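Local structure of sulfhydryl oxidase 1 (Homo sapiens, 3LLI) at the flavin-adenine dinucleotide site. The protein uses a bound flavin to catalyse the oxidation of thiols to disulfides, passing the electrons to molecular oxygen. Residues are numbered along the deposited sequence; one frame, centred on the assembly and turned at random.

The flavin-adenine dinucleotide site. Residues 116, 119-120, 123-124, 127, 162, 166-167, 170-171, 193, 196-197, 199-200, 203, 208, 213, 215, 218, 250. With FAD (flavin-adenine dinucleotide), chain B.
In this Erv-type sulfhydryl oxidase domain, helices 118-134, 165-178 and 185-203, with flanking loops, hold a bent FAD cofactor, and the protein as a whole hides 874 of its 979 Å². The adenine lies between flat groups: on one side the rings of His127 and His196, on the other the indole of Trp218, whose plane is 9° from those of the FAD purine rings. Trp218 reaches there with CG anti to its backbone N (chi1 -166°), its five-membered ring over the imidazole part and its six-membered ring over the pyrimidine; an alanine here, lacking the indole, would probably hold the adenine less firmly against the histidine pair. The purine edge is read by Trp193 O, which takes a hydrogen bond from FAD N6A on a lone pair at 2.8 Å, and by Asn200 ND2, which donates to N7A. Asn197 fixes this arrangement from the second shell, its OD1 accepting from Asn200 ND2 and from Trp218 N.

His196 sits with one face on the purine and the other on Trp123. Its ND1 shares a nearly straight bond (174° at H) with His127 NE2, 2.9 Å long, which fixes the ring's rotation and aims NE2 in plane at FAD O2A of the adenosine-side phosphate, 2.7 Å away. Arg116, bent at chi3, meets the other phosphate through NE to FAD O2P at 2.5 Å, a salt bridge within the guanidinium plane. Lys215 NZ bonds both FAD O5' (2.7 Å) and O4' of the ribityl chain.

Trp123 donates NE1 in plane to the ribityl O2' of FAD (3.0 Å), while FAD methyl C8M packs over its five-membered ring. Cys167, disulfide-bonded to Cys164 in the redox-active CXXC motif, lays CB over the central isoalloxazine ring and brings SG to 3.3 Å from FAD C10. Leu203 CD1 lies over the pyrimidine ring of the flavin.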
ATOM      1  N   ARG A 116      -7.023  13.680   2.863  1.00 52.76           N
ATOM      2  CA  ARG A 116      -6.521  12.362   3.233  1.00 51.55           C
ATOM      3  C   ARG A 116      -7.448  11.219   2.801  1.00 51.58           C
ATOM      4  O   ARG A 116      -7.731  11.071   1.617  1.00 51.97           O
ATOM      5  CB  ARG A 116      -6.276  12.342   4.747  1.00 52.59           C
ATOM      6  CG  ARG A 116      -5.591  13.623   5.251  1.00 52.55           C
ATOM      7  CD  ARG A 116      -5.215  13.550   6.722  1.00 51.04           C
ATOM      8  NE  ARG A 116      -4.156  12.578   6.961  1.00 51.03           N
ATOM      9  CZ  ARG A 116      -3.980  11.933   8.107  1.00 52.14           C
ATOM     10  NH1 ARG A 116      -4.803  12.158   9.123  1.00 52.77           N
ATOM     11  NH2 ARG A 116      -2.990  11.061   8.236  1.00 51.41           N
ATOM     12  N   PRO A 119      -6.181   7.795  -0.294  1.00 38.48           N
ATOM     13  CA  PRO A 119      -4.775   7.959  -0.689  1.00 38.20           C
ATOM     14  C   PRO A 119      -3.849   7.665   0.484  1.00 38.02           C
ATOM     15  O   PRO A 119      -2.817   7.006   0.344  1.00 35.67           O
ATOM     16  CB  PRO A 119      -4.707   9.425  -1.109  1.00 37.56           C
ATOM     17  CG  PRO A 119      -6.067   9.647  -1.706  1.00 39.13           C
ATOM     18  CD  PRO A 119      -6.971   8.978  -0.685  1.00 39.34           C
ATOM     19  N   CYS A 120      -4.231   8.180   1.648  1.00 40.17           N
ATOM     20  CA  CYS A 120      -3.468   7.960   2.863  1.00 40.06           C
ATOM     21  C   CYS A 120      -3.451   6.474   3.191  1.00 39.48           C
ATOM     22  O   CYS A 120      -2.399   5.905   3.451  1.00 40.89           O
ATOM     23  CB  CYS A 120      -4.104   8.733   4.007  1.00 43.49           C
ATOM     24  SG  CYS A 120      -3.515   8.296   5.675  1.00 44.64           S
ATOM     25  N   TRP A 123      -1.101   4.505   0.763  1.00 33.52           N
ATOM     26  CA  TRP A 123       0.345   4.603   1.034  1.00 35.33           C
ATOM     27  C   TRP A 123       0.654   3.630   2.184  1.00 34.88           C
ATOM     28  O   TRP A 123       1.540   2.784   2.077  1.00 35.32           O
ATOM     29  CB  TRP A 123       0.717   6.012   1.488  1.00 35.20           C
ATOM     30  CG  TRP A 123       1.112   6.930   0.396  1.00 40.55           C
ATOM     31  CD1 TRP A 123       0.565   8.149   0.124  1.00 39.05           C
ATOM     32  CD2 TRP A 123       2.228   6.775  -0.500  1.00 39.28           C
ATOM     33  NE1 TRP A 123       1.276   8.770  -0.877  1.00 42.41           N
ATOM     34  CE2 TRP A 123       2.301   7.951  -1.278  1.00 39.52           C
ATOM     35  CE3 TRP A 123       3.172   5.760  -0.717  1.00 38.60           C
ATOM     36  CZ2 TRP A 123       3.287   8.145  -2.258  1.00 39.40           C
ATOM     37  CZ3 TRP A 123       4.152   5.949  -1.689  1.00 39.33           C
ATOM     38  CH2 TRP A 123       4.202   7.136  -2.449  1.00 39.87           C
ATOM     39  N   VAL A 124      -0.091   3.758   3.282  1.00 37.39           N
ATOM     40  CA  VAL A 124       0.110   2.888   4.453  1.00 38.61           C
ATOM     41  C   VAL A 124       0.123   1.451   3.963  1.00 36.57           C
ATOM     42  O   VAL A 124       1.056   0.715   4.247  1.00 38.00           O
ATOM     43  CB  VAL A 124      -1.000   3.090   5.510  1.00 39.09           C
ATOM     44  CG1 VAL A 124      -0.802   2.141   6.680  1.00 42.10           C
ATOM     45  CG2 VAL A 124      -0.981   4.542   6.002  1.00 40.29           C
ATOM     46  N   HIS A 127       3.280   0.599   1.967  1.00 33.18           N
ATOM     47  CA  HIS A 127       4.436   0.482   2.849  1.00 36.23           C
ATOM     48  C   HIS A 127       4.387  -0.849   3.594  1.00 37.17           C
ATOM     49  O   HIS A 127       5.374  -1.567   3.647  1.00 34.56           O
ATOM     50  CB  HIS A 127       4.481   1.654   3.831  1.00 35.83           C
ATOM     51  CG  HIS A 127       4.812   2.964   3.180  1.00 36.11           C
ATOM     52  ND1 HIS A 127       5.977   3.167   2.474  1.00 36.81           N
ATOM     53  CD2 HIS A 127       4.133   4.132   3.127  1.00 36.58           C
ATOM     54  CE1 HIS A 127       6.006   4.407   2.018  1.00 34.99           C
ATOM     55  NE2 HIS A 127       4.900   5.016   2.404  1.00 36.57           N
ATOM     56  N   PHE A 162      -5.357   3.305  -9.638  1.00 41.99           N
ATOM     57  CA  PHE A 162      -5.427   4.431  -8.727  1.00 45.12           C
ATOM     58  C   PHE A 162      -6.202   5.631  -9.300  1.00 47.62           C
ATOM     59  O   PHE A 162      -5.914   6.114 -10.397  1.00 48.26           O
ATOM     60  CB  PHE A 162      -4.020   4.852  -8.279  1.00 42.61           C
ATOM     61  CG  PHE A 162      -4.016   5.843  -7.140  1.00 44.88           C
ATOM     62  CD1 PHE A 162      -5.056   5.856  -6.213  1.00 42.56           C
ATOM     63  CD2 PHE A 162      -2.980   6.758  -6.997  1.00 43.49           C
ATOM     64  CE1 PHE A 162      -5.066   6.771  -5.164  1.00 46.42           C
ATOM     65  CE2 PHE A 162      -2.978   7.679  -5.950  1.00 46.04           C
ATOM     66  CZ  PHE A 162      -4.022   7.689  -5.030  1.00 46.89           C
ATOM     67  N   ASP A 166      -3.276  12.512 -11.375  1.00 66.79           N
ATOM     68  CA  ASP A 166      -2.334  13.543 -10.954  1.00 67.74           C
ATOM     69  C   ASP A 166      -1.339  12.841 -10.037  1.00 66.81           C
ATOM     70  O   ASP A 166      -0.128  13.104 -10.043  1.00 67.24           O
ATOM     71  CB  ASP A 166      -3.100  14.619 -10.177  1.00 70.81           C
ATOM     72  CG  ASP A 166      -2.479  15.989 -10.300  1.00 72.39           C
ATOM     73  OD1 ASP A 166      -2.136  16.388 -11.433  1.00 73.84           O
ATOM     74  OD2 ASP A 166      -2.352  16.674  -9.265  1.00 74.20           O
ATOM     75  N   CYS A 167      -1.887  11.922  -9.257  1.00 63.82           N
ATOM     76  CA  CYS A 167      -1.125  11.147  -8.309  1.00 61.26           C
ATOM     77  C   CYS A 167      -0.296  10.040  -8.978  1.00 59.20           C
ATOM     78  O   CYS A 167       0.891   9.883  -8.687  1.00 59.03           O
ATOM     79  CB  CYS A 167      -2.089  10.550  -7.281  1.00 63.68           C
ATOM     80  SG  CYS A 167      -3.204  11.743  -6.453  1.00 65.13           S
ATOM     81  N   HIS A 170       2.873  11.267 -11.006  1.00 48.85           N
ATOM     82  CA  HIS A 170       4.039  11.599 -10.185  1.00 49.22           C
ATOM     83  C   HIS A 170       4.767  10.374  -9.606  1.00 48.14           C
ATOM     84  O   HIS A 170       5.987  10.407  -9.419  1.00 48.50           O
ATOM     85  CB  HIS A 170       3.642  12.561  -9.056  1.00 51.17           C
ATOM     86  CG  HIS A 170       3.365  13.957  -9.528  1.00 54.03           C
ATOM     87  ND1 HIS A 170       2.961  14.967  -8.680  1.00 53.99           N
ATOM     88  CD2 HIS A 170       3.445  14.513 -10.760  1.00 56.06           C
ATOM     89  CE1 HIS A 170       2.801  16.082  -9.369  1.00 55.74           C
ATOM     90  NE2 HIS A 170       3.090  15.835 -10.635  1.00 56.50           N
ATOM     91  N   PHE A 171       4.028   9.302  -9.315  1.00 46.55           N
ATOM     92  CA  PHE A 171       4.644   8.073  -8.794  1.00 43.41           C
ATOM     93  C   PHE A 171       5.419   7.424  -9.932  1.00 43.02           C
ATOM     94  O   PHE A 171       6.587   7.057  -9.780  1.00 42.08           O
ATOM     95  CB  PHE A 171       3.589   7.079  -8.303  1.00 40.75           C
ATOM     96  CG  PHE A 171       4.163   5.765  -7.799  1.00 40.13           C
ATOM     97  CD1 PHE A 171       4.581   5.627  -6.476  1.00 39.72           C
ATOM     98  CD2 PHE A 171       4.279   4.671  -8.644  1.00 38.62           C
ATOM     99  CE1 PHE A 171       5.101   4.412  -6.002  1.00 40.15           C
ATOM    100  CE2 PHE A 171       4.803   3.448  -8.181  1.00 40.51           C
ATOM    101  CZ  PHE A 171       5.213   3.322  -6.856  1.00 38.29           C
ATOM    102  N   TRP A 193       9.840   4.315   0.721  1.00 36.67           N
ATOM    103  CA  TRP A 193       9.933   5.281   1.810  1.00 37.63           C
ATOM    104  C   TRP A 193      10.426   6.656   1.317  1.00 35.85           C
ATOM    105  O   TRP A 193       9.819   7.684   1.617  1.00 33.35           O
ATOM    106  CB  TRP A 193      10.882   4.756   2.897  1.00 37.76           C
ATOM    107  CG  TRP A 193      11.444   5.841   3.779  1.00 40.15           C
ATOM    108  CD1 TRP A 193      10.760   6.619   4.669  1.00 39.82           C
ATOM    109  CD2 TRP A 193      12.796   6.299   3.800  1.00 36.01           C
ATOM    110  NE1 TRP A 193      11.610   7.539   5.240  1.00 40.57           N
ATOM    111  CE2 TRP A 193      12.864   7.361   4.721  1.00 39.15           C
ATOM    112  CE3 TRP A 193      13.960   5.918   3.121  1.00 38.58           C
ATOM    113  CZ2 TRP A 193      14.056   8.050   4.982  1.00 38.14           C
ATOM    114  CZ3 TRP A 193      15.143   6.605   3.381  1.00 37.67           C
ATOM    115  CH2 TRP A 193      15.177   7.657   4.303  1.00 39.28           C
ATOM    116  N   HIS A 196       8.077   8.349  -1.235  1.00 36.83           N
ATOM    117  CA  HIS A 196       6.934   8.992  -0.577  1.00 38.18           C
ATOM    118  C   HIS A 196       7.379  10.339  -0.005  1.00 37.58           C
ATOM    119  O   HIS A 196       6.614  11.325  -0.012  1.00 37.54           O
ATOM    120  CB  HIS A 196       6.360   8.089   0.541  1.00 40.68           C
ATOM    121  CG  HIS A 196       5.102   8.612   1.184  1.00 40.72           C
ATOM    122  ND1 HIS A 196       4.298   7.827   1.987  1.00 41.02           N
ATOM    123  CD2 HIS A 196       4.522   9.839   1.163  1.00 40.32           C
ATOM    124  CE1 HIS A 196       3.279   8.544   2.432  1.00 37.75           C
ATOM    125  NE2 HIS A 196       3.391   9.770   1.948  1.00 38.18           N
ATOM    126  N   ASN A 197       8.611  10.389   0.496  1.00 35.31           N
ATOM    127  CA  ASN A 197       9.124  11.637   1.040  1.00 35.27           C
ATOM    128  C   ASN A 197       9.365  12.654  -0.079  1.00 34.36           C
ATOM    129  O   ASN A 197       9.285  13.846   0.167  1.00 34.67           O
ATOM    130  CB  ASN A 197      10.405  11.422   1.843  1.00 35.26           C
ATOM    131  CG  ASN A 197      10.129  11.181   3.322  1.00 38.95           C
ATOM    132  OD1 ASN A 197       9.127  11.657   3.865  1.00 41.09           O
ATOM    133  ND2 ASN A 197      11.027  10.464   3.984  1.00 36.62           N
ATOM    134  N   VAL A 199       7.431  12.905  -2.640  1.00 36.73           N
ATOM    135  CA  VAL A 199       6.066  13.347  -2.839  1.00 36.49           C
ATOM    136  C   VAL A 199       5.702  14.308  -1.716  1.00 37.88           C
ATOM    137  O   VAL A 199       5.078  15.341  -1.964  1.00 40.78           O
ATOM    138  CB  VAL A 199       5.067  12.137  -2.866  1.00 36.95           C
ATOM    139  CG1 VAL A 199       3.611  12.631  -2.878  1.00 36.36           C
ATOM    140  CG2 VAL A 199       5.325  11.294  -4.088  1.00 36.23           C
ATOM    141  N   ASN A 200       6.105  13.990  -0.486  1.00 36.62           N
ATOM    142  CA  ASN A 200       5.817  14.873   0.639  1.00 35.97           C
ATOM    143  C   ASN A 200       6.459  16.245   0.409  1.00 37.18           C
ATOM    144  O   ASN A 200       5.880  17.281   0.736  1.00 37.71           O
ATOM    145  CB  ASN A 200       6.323  14.277   1.970  1.00 33.14           C
ATOM    146  CG  ASN A 200       5.597  12.989   2.356  1.00 37.51           C
ATOM    147  OD1 ASN A 200       4.450  12.760   1.950  1.00 35.03           O
ATOM    148  ND2 ASN A 200       6.258  12.144   3.150  1.00 37.12           N
ATOM    149  N   LEU A 203       4.341  18.226  -2.147  1.00 43.07           N
ATOM    150  CA  LEU A 203       3.048  18.659  -1.642  1.00 43.13           C
ATOM    151  C   LEU A 203       3.075  19.562  -0.426  1.00 44.25           C
ATOM    152  O   LEU A 203       2.057  20.153  -0.083  1.00 44.39           O
ATOM    153  CB  LEU A 203       2.171  17.442  -1.343  1.00 44.96           C
ATOM    154  CG  LEU A 203       2.005  16.411  -2.465  1.00 43.49           C
ATOM    155  CD1 LEU A 203       1.040  15.314  -2.002  1.00 45.50           C
ATOM    156  CD2 LEU A 203       1.478  17.077  -3.717  1.00 44.08           C
ATOM    157  N   SER A 208      -3.719  22.225  -1.330  1.00 59.05           N
ATOM    158  CA  SER A 208      -4.520  21.008  -1.178  1.00 60.27           C
ATOM    159  C   SER A 208      -4.157  20.229   0.083  1.00 61.70           C
ATOM    160  O   SER A 208      -4.816  19.243   0.426  1.00 62.73           O
ATOM    161  CB  SER A 208      -4.301  20.089  -2.377  1.00 60.09           C
ATOM    162  OG  SER A 208      -2.946  19.680  -2.435  1.00 58.67           O
ATOM    163  N   PHE A 213      -2.903  18.459   9.025  1.00 58.59           N
ATOM    164  CA  PHE A 213      -1.888  17.423   8.827  1.00 57.16           C
ATOM    165  C   PHE A 213      -0.811  17.795   7.808  1.00 55.53           C
ATOM    166  O   PHE A 213      -0.679  17.150   6.767  1.00 53.30           O
ATOM    167  CB  PHE A 213      -2.561  16.118   8.407  1.00 58.33           C
ATOM    168  CG  PHE A 213      -3.469  15.556   9.450  1.00 58.73           C
ATOM    169  CD1 PHE A 213      -2.952  14.858  10.532  1.00 60.08           C
ATOM    170  CD2 PHE A 213      -4.843  15.750   9.367  1.00 60.43           C
ATOM    171  CE1 PHE A 213      -3.785  14.360  11.522  1.00 60.79           C
ATOM    172  CE2 PHE A 213      -5.690  15.257  10.351  1.00 61.77           C
ATOM    173  CZ  PHE A 213      -5.159  14.559  11.435  1.00 61.76           C
ATOM    174  N   LYS A 215       2.588  18.304   5.700  1.00 50.69           N
ATOM    175  CA  LYS A 215       3.572  17.339   5.228  1.00 49.16           C
ATOM    176  C   LYS A 215       4.921  17.638   5.859  1.00 49.93           C
ATOM    177  O   LYS A 215       5.269  18.789   6.110  1.00 51.69           O
ATOM    178  CB  LYS A 215       3.732  17.430   3.711  1.00 50.53           C
ATOM    179  CG  LYS A 215       2.451  17.292   2.930  1.00 51.37           C
ATOM    180  CD  LYS A 215       2.000  15.855   2.844  1.00 51.57           C
ATOM    181  CE  LYS A 215       0.680  15.769   2.084  1.00 52.93           C
ATOM    182  NZ  LYS A 215       0.438  14.399   1.563  1.00 52.22           N
ATOM    183  N   TRP A 218       9.032  12.509   6.620  1.00 45.16           N
ATOM    184  CA  TRP A 218       8.679  11.424   7.540  1.00 45.42           C
ATOM    185  C   TRP A 218       9.710  10.289   7.601  1.00 44.95           C
ATOM    186  O   TRP A 218      10.258   9.884   6.572  1.00 43.68           O
ATOM    187  CB  TRP A 218       7.326  10.861   7.088  1.00 44.15           C
ATOM    188  CG  TRP A 218       6.619   9.972   8.051  1.00 44.09           C
ATOM    189  CD1 TRP A 218       5.618  10.323   8.910  1.00 45.47           C
ATOM    190  CD2 TRP A 218       6.801   8.562   8.198  1.00 42.21           C
ATOM    191  NE1 TRP A 218       5.157   9.212   9.577  1.00 44.36           N
ATOM    192  CE2 TRP A 218       5.869   8.119   9.160  1.00 41.92           C
ATOM    193  CE3 TRP A 218       7.664   7.629   7.609  1.00 40.15           C
ATOM    194  CZ2 TRP A 218       5.772   6.773   9.550  1.00 41.62           C
ATOM    195  CZ3 TRP A 218       7.570   6.287   7.998  1.00 41.07           C
ATOM    196  CH2 TRP A 218       6.631   5.877   8.958  1.00 42.84           C
ATOM    197  N   PHE A 250       5.704  -0.610  10.528  1.00 43.58           N
ATOM    198  CA  PHE A 250       4.838  -1.295   9.579  1.00 45.44           C
ATOM    199  C   PHE A 250       4.934  -2.787   9.871  1.00 46.25           C
ATOM    200  O   PHE A 250       5.437  -3.562   9.058  1.00 42.99           O
ATOM    201  CB  PHE A 250       5.273  -0.993   8.130  1.00 44.88           C
ATOM    202  CG  PHE A 250       5.089   0.456   7.715  1.00 42.23           C
ATOM    203  CD1 PHE A 250       3.811   1.009   7.593  1.00 42.92           C
ATOM    204  CD2 PHE A 250       6.197   1.270   7.466  1.00 45.27           C
ATOM    205  CE1 PHE A 250       3.634   2.359   7.228  1.00 41.22           C
ATOM    206  CE2 PHE A 250       6.042   2.624   7.099  1.00 42.03           C
ATOM    207  CZ  PHE A 250       4.757   3.168   6.980  1.00 42.58           C
TER
HETATM  208  PA  FAD B 550       0.052  10.616   3.310  1.00 51.46           P
HETATM  209  O1A FAD B 550      -1.145  10.026   2.653  1.00 55.01           O
HETATM  210  O2A FAD B 550       1.186  11.210   2.552  1.00 55.27           O
HETATM  211  O5B FAD B 550       0.682   9.594   4.321  1.00 50.98           O
HETATM  212  C5B FAD B 550      -0.000   8.499   4.937  1.00 48.97           C
HETATM  213  C4B FAD B 550       0.728   8.367   6.247  1.00 46.21           C
HETATM  214  O4B FAD B 550       1.829   7.458   5.975  1.00 41.09           O
HETATM  215  C3B FAD B 550       1.153   9.488   7.224  1.00 46.59           C
HETATM  216  O3B FAD B 550       0.130   9.993   8.082  1.00 49.96           O
HETATM  217  C2B FAD B 550       2.304   8.847   7.857  1.00 46.21           C
HETATM  218  O2B FAD B 550       2.020   8.080   8.986  1.00 49.67           O
HETATM  219  C1B FAD B 550       2.911   7.919   6.793  1.00 43.96           C
HETATM  220  N9A FAD B 550       3.967   8.396   5.956  1.00 41.48           N
HETATM  221  C8A FAD B 550       4.332   9.692   5.507  1.00 37.86           C
HETATM  222  N7A FAD B 550       5.394   9.766   4.774  1.00 36.66           N
HETATM  223  C5A FAD B 550       5.798   8.439   4.719  1.00 35.35           C
HETATM  224  C6A FAD B 550       6.928   7.870   4.102  1.00 34.17           C
HETATM  225  N6A FAD B 550       7.853   8.586   3.448  1.00 38.20           N
HETATM  226  N1A FAD B 550       7.154   6.510   4.197  1.00 33.78           N
HETATM  227  C2A FAD B 550       6.364   5.676   4.928  1.00 36.57           C
HETATM  228  N3A FAD B 550       5.238   6.236   5.550  1.00 39.24           N
HETATM  229  C4A FAD B 550       5.004   7.639   5.405  1.00 38.05           C
HETATM  230  N1  FAD B 550      -1.492  14.134  -4.243  1.00 72.47           N
HETATM  231  C2  FAD B 550      -1.340  15.314  -4.940  1.00 71.02           C
HETATM  232  O2  FAD B 550      -2.016  16.281  -4.554  1.00 73.35           O
HETATM  233  N3  FAD B 550      -0.404  15.173  -5.959  1.00 70.68           N
HETATM  234  C4  FAD B 550       0.342  14.025  -6.315  1.00 70.31           C
HETATM  235  O4  FAD B 550       1.132  14.060  -7.316  1.00 72.22           O
HETATM  236  C4X FAD B 550       0.115  12.894  -5.556  1.00 71.31           C
HETATM  237  N5  FAD B 550       0.738  11.651  -5.900  1.00 70.54           N
HETATM  238  C5X FAD B 550       0.465  10.422  -5.241  1.00 70.31           C
HETATM  239  C6  FAD B 550       1.056   9.248  -5.749  1.00 69.91           C
HETATM  240  C7  FAD B 550       0.798   8.024  -5.071  1.00 70.26           C
HETATM  241  C7M FAD B 550       1.468   6.793  -5.680  1.00 70.83           C
HETATM  242  C8  FAD B 550      -0.029   7.977  -3.909  1.00 69.03           C
HETATM  243  C8M FAD B 550      -0.393   6.795  -3.034  1.00 68.01           C
HETATM  244  C9  FAD B 550      -0.622   9.155  -3.457  1.00 69.58           C
HETATM  245  C9A FAD B 550      -0.469  10.416  -4.091  1.00 69.57           C
HETATM  246  N10 FAD B 550      -0.975  11.781  -3.788  1.00 69.16           N
HETATM  247  C10 FAD B 550      -0.831  12.952  -4.484  1.00 70.81           C
HETATM  248  C1' FAD B 550      -1.623  11.921  -2.523  1.00 66.87           C
HETATM  249  C2' FAD B 550      -0.796  12.287  -1.328  1.00 64.37           C
HETATM  250  O2' FAD B 550       0.493  11.624  -1.377  1.00 60.37           O
HETATM  251  C3' FAD B 550      -1.370  12.041   0.033  1.00 64.07           C
HETATM  252  O3' FAD B 550      -1.769  10.680   0.155  1.00 60.09           O
HETATM  253  C4' FAD B 550      -2.452  12.955   0.582  1.00 64.41           C
HETATM  254  O4' FAD B 550      -2.163  14.349   0.258  1.00 63.71           O
HETATM  255  C5' FAD B 550      -2.830  12.816   1.994  1.00 65.76           C
HETATM  256  O5' FAD B 550      -1.690  13.197   2.768  1.00 66.62           O
HETATM  257  P   FAD B 550      -1.485  12.874   4.273  1.00 69.52           P
HETATM  258  O1P FAD B 550      -0.870  14.097   4.791  1.00 69.22           O
HETATM  259  O2P FAD B 550      -2.737  12.454   4.956  1.00 68.35           O
HETATM  260  O3P FAD B 550      -0.440  11.658   4.412  1.00 60.37           O
HETATM  261  O   HOH W   1       2.164  12.778   0.554  1.00 38.95           O
HETATM  262  O   HOH W   2       2.945  12.501   4.778  1.00 42.80           O
HETATM  263  O   HOH W   3      -2.126  16.318   4.252  1.00 52.93           O